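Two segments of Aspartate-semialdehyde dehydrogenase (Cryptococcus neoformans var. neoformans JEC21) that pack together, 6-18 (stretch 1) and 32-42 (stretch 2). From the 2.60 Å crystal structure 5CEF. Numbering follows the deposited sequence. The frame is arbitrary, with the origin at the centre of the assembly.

Stretch 1, residues 6-18: RPQIKVGVLGATG
Stretch 2, residues 32-42: PYFALHALGAS

The strongest polar links are main-chain hydrogen bonds joining strand 9-14 to the strand of stretch 2, whose bridges run from Phe34 to Gly40; the two run parallel with an angle of 51° between their axes and a closest approach of 4.5 Å. In the parallel pattern, alternate residues of stretch 1 both give and receive. Ile9 N donates to Tyr33 O (2.8 Å, N-H...O 160°) and Ile9 O accepts from Ala35 N (2.8 Å, 168°); Val11 N donates to Ala35 O (2.8 Å) and Val11 O accepts from His37 N (2.9 Å). A second, weak bond from Ala38 N reaches the same Val11 O (3.3 Å). This bifurcation marks a beta bulge: the register runs Ile9-Phe34, Lys10-Ala35, Val11-Leu36, then shifts by one to Gly12-Ala38, Val13-Leu39 and Leu14-Gly40, with paired CA atoms 4.5-5.2 Å apart. The extra residue, His37, has phi/psi -126/-34°, outside the extended range. Regular bonding then resumes, Val13 N to Ala38 O at 2.9 Å and Gly40 N to Val13 O at 2.8 Å.

Beyond the strand, Gly15 takes phi/psi 78/41°, a positive phi that favours glycine, and opens a type I turn to Gly18, closed by Gly18 N to Gly15 O (3.1 Å). Gly40 O accepts from Ala16 N (3.0 Å, 170°) and weakly from Gly15 N (3.0 Å, 127°). CA-H...O contacts supplement the ladder, the shortest being Gln8 CA to Tyr33 O and Gly12 CA to Ala38 O, both 3.1 Å.

One water donates to Arg6 O (2.7 Å) and Pro32 O (2.8 Å); another bridges Thr17 OG1 (3.0 Å) and Ser42 OG (3.3 Å).

Ile9 (m, t), Val11 (m), Val13 (t), Phe34 (m, chi2 -46°), Leu36 (m, t) and Leu39 (m, t) share one sheet face and pack as hydrocarbon. Val11 CG1 lies 3.4 Å from Phe34 CD1, Val13 CG2 3.7 Å from Leu36 CD2, and Val13 CB 4.2 Å from Leu39 CD2. Ile9 CD1 also meets Tyr33 CD1 at 4.1 Å, the tyrosine having chi1 61° and chi2 80°. Ala16 CB extends the apolar contact to Leu39 CB at 4.1 Å.

Lys10, Ala35, Ala38 and Leu14 project from the other face. Lys10 (m, t, t, p) lays CD over the His37 ring (t, chi2 64°), 3.5 Å from its centroid and 2° off the normal, a CH-pi contact using its aliphatic stem. At Gly40, an ideal CB would sit a tight 3.1 Å from Leu14 CD2 (Leu14 m, t).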

# COMPACT_ATOMS: atom_id res chain seq x y z
N ARG A 6 -26.00 -18.22 -32.83
CA ARG A 6 -25.10 -17.87 -33.99
C ARG A 6 -25.58 -16.71 -34.84
O ARG A 6 -24.82 -15.79 -35.11
CB ARG A 6 -24.82 -19.06 -34.90
CG ARG A 6 -24.03 -20.15 -34.29
CD ARG A 6 -22.71 -19.63 -33.79
NE ARG A 6 -21.85 -19.15 -34.86
CZ ARG A 6 -21.14 -19.95 -35.64
NH1 ARG A 6 -21.20 -21.27 -35.49
NH2 ARG A 6 -20.37 -19.43 -36.59
N PRO A 7 -26.84 -16.73 -35.30
CA PRO A 7 -27.30 -15.44 -35.83
C PRO A 7 -27.26 -14.39 -34.72
O PRO A 7 -27.40 -14.71 -33.55
CB PRO A 7 -28.74 -15.74 -36.34
CG PRO A 7 -28.82 -17.22 -36.42
CD PRO A 7 -27.88 -17.76 -35.36
N GLN A 8 -26.99 -13.15 -35.09
CA GLN A 8 -26.90 -12.07 -34.14
C GLN A 8 -28.16 -11.92 -33.32
O GLN A 8 -29.23 -12.26 -33.79
CB GLN A 8 -26.54 -10.76 -34.82
CG GLN A 8 -25.06 -10.82 -35.17
CD GLN A 8 -24.62 -9.63 -35.96
OE1 GLN A 8 -25.02 -8.51 -35.69
NE2 GLN A 8 -23.79 -9.88 -36.98
N ILE A 9 -27.99 -11.47 -32.07
CA ILE A 9 -29.09 -11.15 -31.16
C ILE A 9 -28.89 -9.75 -30.58
O ILE A 9 -27.84 -9.44 -30.01
CB ILE A 9 -29.18 -12.15 -30.01
CG1 ILE A 9 -29.44 -13.53 -30.57
CG2 ILE A 9 -30.29 -11.78 -29.04
CD1 ILE A 9 -29.41 -14.61 -29.52
N LYS A 10 -29.88 -8.88 -30.82
CA LYS A 10 -29.73 -7.49 -30.47
C LYS A 10 -29.87 -7.36 -28.97
O LYS A 10 -30.76 -7.98 -28.39
CB LYS A 10 -30.79 -6.65 -31.16
CG LYS A 10 -30.65 -6.57 -32.65
CD LYS A 10 -31.74 -5.72 -33.28
CE LYS A 10 -31.52 -5.46 -34.77
NZ LYS A 10 -31.92 -6.61 -35.64
N VAL A 11 -28.96 -6.64 -28.34
CA VAL A 11 -28.99 -6.49 -26.88
C VAL A 11 -28.93 -5.05 -26.39
O VAL A 11 -28.41 -4.17 -27.07
CB VAL A 11 -27.86 -7.25 -26.16
CG1 VAL A 11 -27.85 -8.70 -26.58
CG2 VAL A 11 -26.52 -6.61 -26.38
N GLY A 12 -29.49 -4.86 -25.19
CA GLY A 12 -29.49 -3.58 -24.52
C GLY A 12 -28.59 -3.56 -23.31
O GLY A 12 -28.33 -4.60 -22.69
N VAL A 13 -28.09 -2.37 -22.98
CA VAL A 13 -27.32 -2.16 -21.77
C VAL A 13 -27.88 -0.94 -21.02
O VAL A 13 -27.86 0.19 -21.52
CB VAL A 13 -25.87 -1.93 -22.08
CG1 VAL A 13 -25.10 -1.75 -20.77
CG2 VAL A 13 -25.31 -3.09 -22.85
N LEU A 14 -28.44 -1.19 -19.83
CA LEU A 14 -28.90 -0.12 -18.94
C LEU A 14 -27.78 0.25 -17.99
O LEU A 14 -27.06 -0.63 -17.51
CB LEU A 14 -30.12 -0.57 -18.15
CG LEU A 14 -31.27 -1.15 -18.95
CD1 LEU A 14 -32.41 -1.64 -18.08
CD2 LEU A 14 -31.77 -0.10 -19.92
N GLY A 15 -27.61 1.54 -17.75
CA GLY A 15 -26.51 2.04 -16.90
C GLY A 15 -25.22 2.04 -17.67
O GLY A 15 -24.16 1.70 -17.13
N ALA A 16 -25.30 2.44 -18.93
CA ALA A 16 -24.23 2.23 -19.86
C ALA A 16 -23.04 3.09 -19.63
O ALA A 16 -21.94 2.73 -20.07
CB ALA A 16 -24.73 2.46 -21.27
N THR A 17 -23.23 4.22 -18.97
CA THR A 17 -22.09 5.12 -18.70
C THR A 17 -21.40 4.75 -17.41
O THR A 17 -20.27 5.19 -17.19
CB THR A 17 -22.51 6.59 -18.68
OG1 THR A 17 -23.55 6.80 -17.72
CG2 THR A 17 -23.02 7.02 -20.05
N GLY A 18 -22.07 3.97 -16.55
CA GLY A 18 -21.48 3.45 -15.29
C GLY A 18 -20.42 2.39 -15.54
O GLY A 18 -20.32 1.88 -16.65
N PRO A 32 -19.27 -12.89 -30.04
CA PRO A 32 -19.56 -13.49 -31.37
C PRO A 32 -21.00 -13.39 -31.89
O PRO A 32 -21.18 -13.50 -33.06
CB PRO A 32 -19.18 -14.95 -31.18
CG PRO A 32 -19.27 -15.15 -29.72
CD PRO A 32 -18.81 -13.89 -29.08
N TYR A 33 -22.00 -13.21 -31.04
CA TYR A 33 -23.38 -13.02 -31.53
C TYR A 33 -24.28 -11.97 -30.89
O TYR A 33 -25.30 -11.63 -31.47
CB TYR A 33 -24.10 -14.36 -31.52
CG TYR A 33 -24.27 -15.07 -30.20
CD1 TYR A 33 -25.27 -14.69 -29.29
CD2 TYR A 33 -23.56 -16.23 -29.93
CE1 TYR A 33 -25.48 -15.40 -28.12
CE2 TYR A 33 -23.78 -16.95 -28.76
CZ TYR A 33 -24.74 -16.54 -27.86
OH TYR A 33 -24.95 -17.24 -26.68
N PHE A 34 -23.99 -11.55 -29.67
CA PHE A 34 -24.77 -10.49 -29.01
C PHE A 34 -24.33 -9.17 -29.59
O PHE A 34 -23.11 -8.88 -29.64
CB PHE A 34 -24.48 -10.46 -27.51
CG PHE A 34 -25.19 -11.51 -26.71
CD1 PHE A 34 -26.53 -11.78 -26.90
CD2 PHE A 34 -24.52 -12.17 -25.70
CE1 PHE A 34 -27.20 -12.73 -26.15
CE2 PHE A 34 -25.17 -13.13 -24.94
CZ PHE A 34 -26.51 -13.41 -25.16
N ALA A 35 -25.28 -8.40 -30.11
CA ALA A 35 -24.94 -7.16 -30.85
C ALA A 35 -25.52 -5.93 -30.13
O ALA A 35 -26.72 -5.85 -29.91
CB ALA A 35 -25.47 -7.21 -32.29
N LEU A 36 -24.63 -5.04 -29.71
CA LEU A 36 -25.03 -3.86 -28.98
C LEU A 36 -25.98 -3.09 -29.81
O LEU A 36 -25.65 -2.74 -30.94
CB LEU A 36 -23.81 -2.99 -28.67
CG LEU A 36 -22.97 -3.52 -27.52
CD1 LEU A 36 -21.59 -2.88 -27.56
CD2 LEU A 36 -23.67 -3.27 -26.17
N HIS A 37 -27.18 -2.88 -29.30
CA HIS A 37 -28.23 -2.25 -30.07
C HIS A 37 -28.85 -1.03 -29.39
O HIS A 37 -29.29 -0.11 -30.06
CB HIS A 37 -29.31 -3.29 -30.39
CG HIS A 37 -30.33 -2.81 -31.36
ND1 HIS A 37 -30.03 -2.48 -32.67
CD2 HIS A 37 -31.66 -2.59 -31.20
CE1 HIS A 37 -31.13 -2.08 -33.27
NE2 HIS A 37 -32.14 -2.13 -32.41
N ALA A 38 -28.97 -1.05 -28.05
CA ALA A 38 -29.65 0.02 -27.30
C ALA A 38 -28.95 0.29 -25.98
O ALA A 38 -28.83 -0.61 -25.13
CB ALA A 38 -31.09 -0.34 -27.07
N LEU A 39 -28.45 1.51 -25.81
CA LEU A 39 -27.82 1.93 -24.58
C LEU A 39 -28.73 2.87 -23.77
O LEU A 39 -29.33 3.78 -24.32
CB LEU A 39 -26.56 2.68 -24.90
CG LEU A 39 -25.62 2.02 -25.87
CD1 LEU A 39 -24.34 2.85 -25.90
CD2 LEU A 39 -25.31 0.60 -25.44
N GLY A 40 -28.84 2.63 -22.47
CA GLY A 40 -29.62 3.50 -21.59
C GLY A 40 -28.71 4.17 -20.55
O GLY A 40 -27.88 3.52 -19.95
N ALA A 41 -28.90 5.47 -20.34
CA ALA A 41 -28.23 6.21 -19.28
C ALA A 41 -29.20 7.22 -18.72
O ALA A 41 -30.41 7.04 -18.84
CB ALA A 41 -26.98 6.87 -19.81
N SER A 42 -28.71 8.28 -18.09
CA SER A 42 -29.62 9.25 -17.45
C SER A 42 -30.41 10.10 -18.47
O SER A 42 -30.06 10.17 -19.66
CB SER A 42 -28.86 10.17 -16.48
OG SER A 42 -27.91 10.99 -17.15
O HOH W 1 -23.06 -13.72 -35.11
O HOH W 2 -25.30 9.18 -17.97